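Local coordinates for YceI-like domain protein (Burkholderia cenocepacia BC7, PDB 5IXH) that probably captures antibiotics outside the cell as a secreted bacterial lipocalin, and here holds the polyprenyl tail of octaprenyl diphosphate inside its beta barrel, at residues L100-V113 and D125-T139. Sequence-based numbering, arbitrary orientation. Where two conformers were deposited one is given.
With OTP ((2E,6E,10E,14E,18E,22E,26E)-3,7,11,15,19,23,27,31-octamethyldotriaconta-2,6,10,14,18,22,26,30-octaenyl trihydrogen diphosphate), chain C.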
ATOM      1  N   LEU A 100       7.733   5.592   2.159  1.00 10.83           N
ATOM      2  CA  LEU A 100       6.263   5.588   2.102  1.00  9.91           C
ATOM      3  C   LEU A 100       5.791   6.929   2.615  1.00 10.19           C
ATOM      4  O   LEU A 100       6.124   7.303   3.729  1.00 12.48           O
ATOM      5  CB  LEU A 100       5.721   4.461   2.976  1.00 11.85           C
ATOM      6  CG  LEU A 100       4.190   4.327   3.084  1.00 11.16           C
ATOM      7  CD1 LEU A 100       3.578   4.051   1.724  1.00 14.01           C
ATOM      8  CD2 LEU A 100       3.814   3.261   4.064  1.00 14.73           C
ATOM      9  N   THR A 101       5.051   7.660   1.772  1.00  9.79           N
ATOM     10  CA  THR A 101       4.490   8.964   2.148  1.00 10.25           C
ATOM     11  C   THR A 101       2.976   8.874   2.057  1.00  9.75           C
ATOM     12  O   THR A 101       2.425   8.567   0.982  1.00 10.91           O
ATOM     13  CB  THR A 101       4.986  10.063   1.232  1.00 10.63           C
ATOM     14  OG1 THR A 101       6.420  10.033   1.204  1.00 13.24           O
ATOM     15  CG2 THR A 101       4.529  11.431   1.721  1.00 13.08           C
ATOM     16  N   ILE A 102       2.316   9.129   3.184  1.00 10.64           N
ATOM     17  CA  ILE A 102       0.855   9.110   3.290  1.00 10.55           C
ATOM     18  C   ILE A 102       0.480  10.370   4.061  1.00 11.63           C
ATOM     19  O   ILE A 102       1.043  10.671   5.105  1.00 12.51           O
ATOM     20  CB  ILE A 102       0.330   7.870   4.078  1.00 12.37           C
ATOM     21  CG1 ILE A 102       0.744   6.565   3.406  1.00 12.12           C
ATOM     22  CG2 ILE A 102      -1.199   7.931   4.218  1.00 14.44           C
ATOM     23  CD1 ILE A 102       0.608   5.357   4.283  1.00 13.87           C
ATOM     24  N   LYS A 103      -0.494  11.123   3.533  1.00 11.48           N
ATOM     25  CA  LYS A 103      -0.974  12.340   4.149  1.00 12.60           C
ATOM     26  C   LYS A 103       0.212  13.288   4.427  1.00 12.69           C
ATOM     27  O   LYS A 103       0.312  13.960   5.444  1.00 15.56           O
ATOM     28  CB  LYS A 103      -1.795  12.000   5.408  1.00 15.51           C
ATOM     29  CG  LYS A 103      -2.762  13.042   5.868  1.00 18.58           C
ATOM     30  CD  LYS A 103      -3.649  12.545   7.019  1.00 18.84           C
ATOM     31  CE  LYS A 103      -4.551  13.641   7.577  1.00 19.85           C
ATOM     32  NZ  LYS A 103      -5.454  13.184   8.650  1.00 22.32           N
ATOM     33  N   GLY A 104       1.120  13.306   3.462  1.00 13.31           N
ATOM     34  CA  GLY A 104       2.282  14.159   3.548  1.00 15.24           C
ATOM     35  C   GLY A 104       3.351  13.785   4.562  1.00 15.25           C
ATOM     36  O   GLY A 104       4.316  14.513   4.762  1.00 19.93           O
ATOM     37  N   LYS A 105       3.196  12.635   5.221  1.00 16.41           N
ATOM     38  CA  LYS A 105       4.157  12.151   6.214  1.00 15.39           C
ATOM     39  C   LYS A 105       4.939  11.000   5.633  1.00 14.43           C
ATOM     40  O   LYS A 105       4.377  10.024   5.155  1.00 13.50           O
ATOM     41  CB  LYS A 105       3.412  11.690   7.457  1.00 16.70           C
ATOM     42  CG  LYS A 105       2.659  12.793   8.170  1.00 55.83           C
ATOM     43  CD  LYS A 105       3.598  13.732   8.906  1.00 64.00           C
ATOM     44  CE  LYS A 105       2.841  14.906   9.498  1.00 57.48           C
ATOM     45  NZ  LYS A 105       1.763  14.454  10.420  1.00 72.25           N
ATOM     46  N   ALA A 106       6.264  11.095   5.694  1.00 14.17           N
ATOM     47  CA  ALA A 106       7.152  10.084   5.151  1.00 13.33           C
ATOM     48  C   ALA A 106       7.763   9.205   6.232  1.00 13.98           C
ATOM     49  O   ALA A 106       8.136   9.664   7.311  1.00 15.46           O
ATOM     50  CB  ALA A 106       8.263  10.765   4.353  1.00 15.99           C
ATOM     51  N   GLU A 107       7.874   7.923   5.916  1.00 12.98           N
ATOM     52  CA  GLU A 107       8.604   6.984   6.740  1.00 12.83           C
ATOM     53  C   GLU A 107       9.380   6.014   5.864  1.00 13.45           C
ATOM     54  O   GLU A 107       8.936   5.672   4.776  1.00 12.68           O
ATOM     55  CB  GLU A 107       7.675   6.191   7.626  1.00 15.75           C
ATOM     56  CG  GLU A 107       8.474   5.330   8.627  1.00 26.73           C
ATOM     57  CD  GLU A 107       9.426   6.144   9.509  1.00 40.49           C
ATOM     58  OE1 GLU A 107       8.932   6.629  10.540  1.00 30.79           O
ATOM     59  OE2 GLU A 107      10.644   6.311   9.190  1.00 15.33           O
ATOM     60  N   THR A 108      10.538   5.552   6.313  1.00 12.94           N
ATOM     61  CA  THR A 108      11.212   4.464   5.639  1.00 11.72           C
ATOM     62  C   THR A 108      10.592   3.165   6.132  1.00 10.95           C
ATOM     63  O   THR A 108      10.448   2.942   7.332  1.00 11.81           O
ATOM     64  CB  THR A 108      12.699   4.450   5.958  1.00 12.99           C
ATOM     65  OG1 THR A 108      13.295   5.685   5.537  1.00 15.71           O
ATOM     66  CG2 THR A 108      13.415   3.314   5.276  1.00 12.16           C
ATOM     67  N   VAL A 109      10.216   2.315   5.170  1.00 10.71           N
ATOM     68  CA  VAL A 109       9.576   1.029   5.442  1.00 11.43           C
ATOM     69  C   VAL A 109      10.296  -0.067   4.699  1.00 10.70           C
ATOM     70  O   VAL A 109      10.986   0.177   3.699  1.00 12.20           O
ATOM     71  CB  VAL A 109       8.088   1.042   5.055  1.00 11.28           C
ATOM     72  CG1 VAL A 109       7.336   2.126   5.820  1.00 12.90           C
ATOM     73  CG2 VAL A 109       7.922   1.161   3.531  1.00 13.58           C
ATOM     74  N   THR A 110      10.164  -1.280   5.218  1.00 11.62           N
ATOM     75  CA  THR A 110      10.740  -2.466   4.584  1.00 12.10           C
ATOM     76  C   THR A 110       9.633  -3.493   4.454  1.00 13.73           C
ATOM     77  O   THR A 110       8.963  -3.817   5.424  1.00 15.66           O
ATOM     78  CB  THR A 110      11.900  -3.052   5.390  1.00 12.82           C
ATOM     79  OG1 THR A 110      12.983  -2.115   5.437  1.00 16.37           O
ATOM     80  CG2 THR A 110      12.409  -4.356   4.768  1.00 16.35           C
ATOM     81  N   VAL A 111       9.391  -3.941   3.232  1.00 13.45           N
ATOM     82  CA  VAL A 111       8.280  -4.841   2.969  1.00 19.70           C
ATOM     83  C   VAL A 111       8.764  -6.128   2.343  1.00 14.37           C
ATOM     84  O   VAL A 111       9.514  -6.109   1.364  1.00 13.83           O
ATOM     85  CB  VAL A 111       7.206  -4.182   2.106  1.00 21.74           C
ATOM     86  CG1 VAL A 111       7.721  -3.730   0.843  1.00 18.25           C
ATOM     87  CG2 VAL A 111       6.001  -5.126   1.869  1.00 23.43           C
ATOM     88  N   PRO A 112       8.340  -7.256   2.904  1.00 17.91           N
ATOM     89  CA  PRO A 112       8.693  -8.525   2.286  1.00 17.56           C
ATOM     90  C   PRO A 112       7.822  -8.767   1.057  1.00 16.84           C
ATOM     91  O   PRO A 112       6.580  -8.685   1.136  1.00 20.96           O
ATOM     92  CB  PRO A 112       8.415  -9.566   3.389  1.00 25.74           C
ATOM     93  CG  PRO A 112       7.843  -8.813   4.547  1.00 37.50           C
ATOM     94  CD  PRO A 112       7.475  -7.443   4.085  1.00 24.79           C
ATOM     95  N   VAL A 113       8.463  -9.050  -0.065  1.00 14.80           N
ATOM     96  CA  VAL A 113       7.762  -9.231  -1.343  1.00 14.28           C
ATOM     97  C   VAL A 113       8.156 -10.562  -1.943  1.00 15.42           C
ATOM     98  O   VAL A 113       9.348 -10.882  -2.031  1.00 16.88           O
ATOM     99  CB  VAL A 113       8.145  -8.144  -2.345  1.00 14.62           C
ATOM    100  CG1 VAL A 113       7.447  -8.337  -3.663  1.00 18.62           C
ATOM    101  CG2 VAL A 113       7.811  -6.761  -1.764  1.00 16.04           C
ATOM    102  N   ASP A 125       3.903  -9.869  -4.763  1.00 16.09           N
ATOM    103  CA  ASP A 125       2.890  -9.975  -3.710  1.00 15.70           C
ATOM    104  C   ASP A 125       3.489  -9.676  -2.353  1.00 17.85           C
ATOM    105  O   ASP A 125       4.587 -10.119  -2.039  1.00 17.01           O
ATOM    106  CB  ASP A 125       2.338 -11.404  -3.644  1.00 22.17           C
ATOM    107  CG  ASP A 125       1.383 -11.720  -4.773  1.00 24.30           C
ATOM    108  OD1 ASP A 125       0.261 -11.167  -4.762  1.00 26.56           O
ATOM    109  OD2 ASP A 125       1.741 -12.510  -5.659  1.00 27.63           O
ATOM    110  N   GLY A 126       2.756  -8.980  -1.499  1.00 20.66           N
ATOM    111  CA  GLY A 126       3.273  -8.712  -0.178  1.00 23.77           C
ATOM    112  C   GLY A 126       2.258  -8.028   0.693  1.00 18.92           C
ATOM    113  O   GLY A 126       1.193  -7.640   0.220  1.00 20.38           O
ATOM    114  N   VAL A 127       2.623  -7.882   1.959  1.00 18.98           N
ATOM    115  CA  VAL A 127       1.794  -7.230   2.969  1.00 18.13           C
ATOM    116  C   VAL A 127       2.701  -6.377   3.819  1.00 17.58           C
ATOM    117  O   VAL A 127       3.730  -6.840   4.292  1.00 18.61           O
ATOM    118  CB  VAL A 127       1.069  -8.258   3.863  1.00 22.34           C
ATOM    119  CG1 VAL A 127       0.213  -7.547   4.924  1.00 26.95           C
ATOM    120  CG2 VAL A 127       0.198  -9.175   3.023  1.00 28.35           C
ATOM    121  N   LEU A 128       2.337  -5.108   3.964  1.00 17.61           N
ATOM    122  CA  LEU A 128       3.067  -4.177   4.805  1.00 15.88           C
ATOM    123  C   LEU A 128       2.186  -3.728   5.965  1.00 16.41           C
ATOM    124  O   LEU A 128       1.198  -3.021   5.741  1.00 17.65           O
ATOM    125  CB  LEU A 128       3.467  -2.943   4.002  1.00 18.52           C
ATOM    126  CG  LEU A 128       4.184  -1.872   4.837  1.00 20.24           C
ATOM    127  CD1 LEU A 128       5.517  -2.353   5.370  1.00 24.11           C
ATOM    128  CD2 LEU A 128       4.343  -0.614   3.998  1.00 23.39           C
ATOM    129  N   PRO A 129       2.541  -4.102   7.197  1.00 17.40           N
ATOM    130  CA  PRO A 129       1.783  -3.559   8.331  1.00 17.67           C
ATOM    131  C   PRO A 129       2.289  -2.170   8.693  1.00 18.12           C
ATOM    132  O   PRO A 129       3.500  -1.918   8.737  1.00 18.96           O
ATOM    133  CB  PRO A 129       2.074  -4.547   9.461  1.00 20.87           C
ATOM    134  CG  PRO A 129       3.374  -5.188   9.102  1.00 28.89           C
ATOM    135  CD  PRO A 129       3.509  -5.137   7.601  1.00 21.80           C
ATOM    136  N   ILE A 130       1.352  -1.258   8.920  1.00 16.69           N
ATOM    137  CA  ILE A 130       1.683   0.074   9.388  1.00 16.89           C
ATOM    138  C   ILE A 130       0.781   0.446  10.546  1.00 16.67           C
ATOM    139  O   ILE A 130      -0.265  -0.179  10.757  1.00 18.80           O
ATOM    140  CB  ILE A 130       1.530   1.137   8.281  1.00 15.94           C
ATOM    141  CG1 ILE A 130       0.073   1.306   7.807  1.00 17.10           C
ATOM    142  CG2 ILE A 130       2.469   0.812   7.090  1.00 21.26           C
ATOM    143  CD1 ILE A 130      -0.170   2.625   7.034  1.00 20.23           C
ATOM    144  N   LYS A 131       1.171   1.485  11.264  1.00 16.35           N
ATOM    145  CA  LYS A 131       0.289   2.129  12.222  1.00 16.71           C
ATOM    146  C   LYS A 131      -0.305   3.358  11.549  1.00 15.11           C
ATOM    147  O   LYS A 131       0.416   4.253  11.141  1.00 15.24           O
ATOM    148  CB  LYS A 131       1.075   2.563  13.457  1.00 18.70           C
ATOM    149  CG  LYS A 131       1.568   1.415  14.304  1.00 24.40           C
ATOM    150  CD  LYS A 131       2.289   1.916  15.552  1.00 48.58           C
ATOM    151  CE  LYS A 131       2.375   0.837  16.626  1.00 53.28           C
ATOM    152  NZ  LYS A 131       2.595  -0.524  16.058  1.00 71.62           N
ATOM    153  N   ARG A 132      -1.628   3.405  11.461  1.00 14.80           N
ATOM    154  CA  ARG A 132      -2.289   4.563  10.863  1.00 13.40           C
ATOM    155  C   ARG A 132      -1.922   5.850  11.578  1.00 14.89           C
ATOM    156  O   ARG A 132      -1.809   6.908  10.945  1.00 14.29           O
ATOM    157  CB  ARG A 132      -3.812   4.377  10.789  1.00 14.34           C
ATOM    158  CG  ARG A 132      -4.536   4.295  12.133  1.00 15.25           C
ATOM    159  CD  ARG A 132      -6.004   3.944  11.941  1.00 16.25           C
ATOM    160  NE  ARG A 132      -6.697   3.866  13.218  1.00 17.41           N
ATOM    161  CZ  ARG A 132      -7.090   4.918  13.928  1.00 18.11           C
ATOM    162  NH1 ARG A 132      -6.878   6.159  13.484  1.00 17.35           N
ATOM    163  NH2 ARG A 132      -7.707   4.724  15.086  1.00 19.40           N
ATOM    164  N   SER A 133      -1.733   5.764  12.896  1.00 14.64           N
ATOM    165  CA  SER A 133      -1.385   6.944  13.693  1.00 15.95           C
ATOM    166  C   SER A 133      -0.053   7.579  13.266  1.00 16.36           C
ATOM    167  O   SER A 133       0.114   8.789  13.398  1.00 17.15           O
ATOM    168  CB  SER A 133      -1.309   6.596  15.191  1.00 17.04           C
ATOM    169  OG  SER A 133      -0.323   5.603  15.419  1.00 17.80           O
ATOM    170  N   ALA A 134       0.875   6.772  12.743  1.00 15.20           N
ATOM    171  CA  ALA A 134       2.170   7.280  12.308  1.00 17.17           C
ATOM    172  C   ALA A 134       2.038   8.267  11.157  1.00 15.12           C
ATOM    173  O   ALA A 134       2.916   9.096  10.937  1.00 18.28           O
ATOM    174  CB  ALA A 134       3.067   6.134  11.891  1.00 16.70           C
ATOM    175  N   PHE A 135       0.945   8.165  10.412  1.00 13.73           N
ATOM    176  CA  PHE A 135       0.686   9.051   9.289  1.00 13.27           C
ATOM    177  C   PHE A 135      -0.496  10.002   9.554  1.00 14.29           C
ATOM    178  O   PHE A 135      -0.991  10.653   8.652  1.00 15.66           O
ATOM    179  CB  PHE A 135       0.432   8.204   8.035  1.00 13.27           C
ATOM    180  CG  PHE A 135       1.574   7.305   7.687  1.00 13.18           C
ATOM    181  CD1 PHE A 135       2.607   7.774   6.895  1.00 13.28           C
ATOM    182  CD2 PHE A 135       1.648   5.994   8.182  1.00 14.26           C
ATOM    183  CE1 PHE A 135       3.681   6.987   6.595  1.00 14.25           C
ATOM    184  CE2 PHE A 135       2.722   5.195   7.873  1.00 16.63           C
ATOM    185  CZ  PHE A 135       3.750   5.689   7.079  1.00 16.72           C
ATOM    186  N   ASN A 136      -0.914  10.023  10.824  0.52 11.53           N
ATOM    187  CA  ASN A 136      -2.019  10.852  11.289  0.52 17.57           C
ATOM    188  C   ASN A 136      -3.314  10.522  10.524  0.52 11.79           C
ATOM    189  O   ASN A 136      -4.146  11.403  10.319  0.52 16.10           O
ATOM    190  CB  ASN A 136      -1.643  12.345  11.181  0.52 15.52           C
ATOM    191  CG  ASN A 136      -2.151  13.162  12.344  0.52 27.36           C
ATOM    192  OD1 ASN A 136      -2.183  12.692  13.482  0.52 33.81           O
ATOM    193  ND2 ASN A 136      -2.573  14.391  12.064  0.52 25.15           N
ATOM    194  N   VAL A 137      -3.494   9.266  10.109  1.00 12.30           N
ATOM    195  CA  VAL A 137      -4.704   8.800   9.425  1.00 13.95           C
ATOM    196  C   VAL A 137      -5.712   8.303  10.466  1.00 14.21           C
ATOM    197  O   VAL A 137      -5.548   7.247  11.080  1.00 15.10           O
ATOM    198  CB  VAL A 137      -4.382   7.714   8.389  1.00 14.04           C
ATOM    199  CG1 VAL A 137      -5.667   7.116   7.800  1.00 16.03           C
ATOM    200  CG2 VAL A 137      -3.511   8.315   7.280  1.00 15.39           C
ATOM    201  N   GLY A 138      -6.750   9.104  10.656  1.00 13.90           N
ATOM    202  CA  GLY A 138      -7.776   8.864  11.672  1.00 16.23           C
ATOM    203  C   GLY A 138      -7.380   9.613  12.936  1.00 15.53           C
ATOM    204  O   GLY A 138      -6.973   9.001  13.935  1.00 18.51           O
ATOM    205  N   THR A 139      -7.515  10.925  12.900  1.00 17.70           N
ATOM    206  CA  THR A 139      -7.203  11.769  14.040  1.00 19.30           C
ATOM    207  C   THR A 139      -8.481  12.319  14.635  1.00 20.44           C
ATOM    208  O   THR A 139      -9.578  11.879  14.300  1.00 22.58           O
ATOM    209  CB  THR A 139      -6.266  12.912  13.641  1.00 24.58           C
ATOM    210  OG1 THR A 139      -6.885  13.743  12.644  1.00 29.25           O
ATOM    211  CG2 THR A 139      -5.025  12.392  13.099  1.00 29.97           C
TER
HETATM  212  O7  OTP C 201     -19.817   0.078  14.706  1.00112.42           O
HETATM  213  P2  OTP C 201     -18.674   1.058  14.529  1.00111.96           P
HETATM  214  O5  OTP C 201     -19.070   2.408  15.085  1.00112.22           O
HETATM  215  O6  OTP C 201     -17.447   0.551  15.255  1.00112.37           O
HETATM  216  O4  OTP C 201     -18.333   1.207  12.986  1.00109.19           O
HETATM  217  P1  OTP C 201     -17.423   2.354  12.370  1.00105.37           P
HETATM  218  O2  OTP C 201     -18.257   3.589  12.114  1.00105.08           O
HETATM  219  O3  OTP C 201     -16.290   2.688  13.317  1.00106.31           O
HETATM  220  O1  OTP C 201     -16.850   1.815  10.990  1.00100.12           O
HETATM  221  C40 OTP C 201     -15.461   1.811  10.702  1.00 94.82           C
HETATM  222  C39 OTP C 201     -15.415   1.558   9.198  1.00 90.01           C
HETATM  223  C37 OTP C 201     -14.263   1.414   8.481  1.00 85.28           C
HETATM  224  C38 OTP C 201     -14.450   1.170   6.984  1.00 85.93           C
HETATM  225  C36 OTP C 201     -12.846   1.498   9.093  1.00 80.01           C
HETATM  226  C35 OTP C 201     -11.994   2.442   8.219  1.00 74.91           C
HETATM  227  C34 OTP C 201     -10.503   2.056   8.233  1.00 70.80           C
HETATM  228  C32 OTP C 201      -9.681   2.537   7.240  1.00 66.71           C
HETATM  229  C33 OTP C 201     -10.225   3.442   6.127  1.00 67.80           C
HETATM  230  C31 OTP C 201      -8.186   2.169   7.238  1.00 61.82           C
HETATM  231  C30 OTP C 201      -7.341   3.448   7.065  1.00 57.51           C
HETATM  232  C29 OTP C 201      -6.383   3.145   5.909  1.00 51.57           C
HETATM  233  C27 OTP C 201      -5.021   3.284   6.020  1.00 50.35           C
HETATM  234  C28 OTP C 201      -4.295   3.767   7.276  1.00 50.08           C
HETATM  235  C26 OTP C 201      -4.214   2.910   4.776  1.00 49.48           C
HETATM  236  C25 OTP C 201      -3.118   3.944   4.488  1.00 46.73           C
HETATM  237  C24 OTP C 201      -2.489   3.287   3.253  1.00 45.68           C
HETATM  238  C22 OTP C 201      -2.451   3.909   2.036  1.00 40.81           C
HETATM  239  C23 OTP C 201      -2.992   5.321   1.790  1.00 42.07           C
HETATM  240  C21 OTP C 201      -1.806   3.125   0.895  1.00 41.54           C
HETATM  241  C20 OTP C 201      -0.360   3.617   0.836  1.00 40.99           C
HETATM  242  C19 OTP C 201       0.422   2.514   0.115  1.00 41.30           C
HETATM  243  C17 OTP C 201       1.282   2.801  -0.925  1.00 40.85           C
HETATM  244  C18 OTP C 201       1.487   4.244  -1.390  1.00 37.13           C
HETATM  245  C16 OTP C 201       2.075   1.694  -1.642  1.00 41.02           C
HETATM  246  C15 OTP C 201       1.672   0.280  -1.185  1.00 43.53           C
HETATM  247  C14 OTP C 201       2.760  -0.694  -1.667  1.00 44.14           C
HETATM  248  C12 OTP C 201       3.911  -0.871  -0.932  1.00 43.49           C
HETATM  249  C13 OTP C 201       4.174  -0.151   0.396  1.00 44.29           C
HETATM  250  C11 OTP C 201       5.001  -1.840  -1.413  1.00 44.97           C
HETATM  251  C10 OTP C 201       4.985  -2.027  -2.935  1.00 44.86           C
HETATM  252  C9  OTP C 201       6.309  -2.744  -3.241  1.00 46.35           C
HETATM  253  C7  OTP C 201       6.786  -2.853  -4.522  1.00 46.40           C
HETATM  254  C8  OTP C 201       6.011  -2.263  -5.702  1.00 44.76           C
HETATM  255  C6  OTP C 201       8.129  -3.581  -4.721  1.00 45.96           C
HETATM  256  C5  OTP C 201       8.044  -4.556  -5.897  1.00 46.77           C
HETATM  257  C4  OTP C 201       9.160  -5.585  -5.637  1.00 46.65           C
HETATM  258  C2  OTP C 201      10.345  -5.647  -6.333  1.00 44.69           C
HETATM  259  C3  OTP C 201      11.335  -6.740  -5.931  1.00 45.56           C
HETATM  260  C1  OTP C 201      10.706  -4.690  -7.473  1.00 44.53           C
HETATM  261  O   HOH W   1      -5.875  15.627  10.035  1.00 29.87           O
HETATM  262  O   HOH W   2       4.751  -9.856   2.633  1.00 29.96           O
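The ring of Phe135 lies against the end of the hairpin of strands 93-102 and 105-118, with CD1 of Ile102 over the centre of one face, 3.9 Å from the centroid and 4° off the normal, a CH-pi contact. At the edge, Lys105 O lies in the ring plane 3.4 Å from CD1 of Phe135, with Leu100 O near the plane too; Leu100 CD2 separately packs on CZ. With CG beside its own backbone N (chi1 -59°), the phenyl is directed against the last rungs of the hairpin. From its type I' turn, Ile102 to Lys105, Lys103, extended beyond CG, donates from NZ to Asn136 O at 2.8 Å, tilted 27° from the carbonyl plane; Trp70 O and Lys68 O also accept from this ammonium. The barrel of this YceI-like, lipocalin-type fold illustrates how diverging strands can be bridged by side chains: 105-113 and 125-131 splay apart from Val113 and Gly126, and Leu128 reaches across between them. Its CD2 meets Leu100 CD2 tip to tip at 3.9 Å and touches OTP C13 at 3.6 Å; CD1 rests on Thr110 O. Ile102 CD1 likewise meets Ile130 CD1, and both line the path of the polyprenyl chain. Toward the connection between strands 105-118 and 121-131, a water bridges Pro112 O and Val127 N.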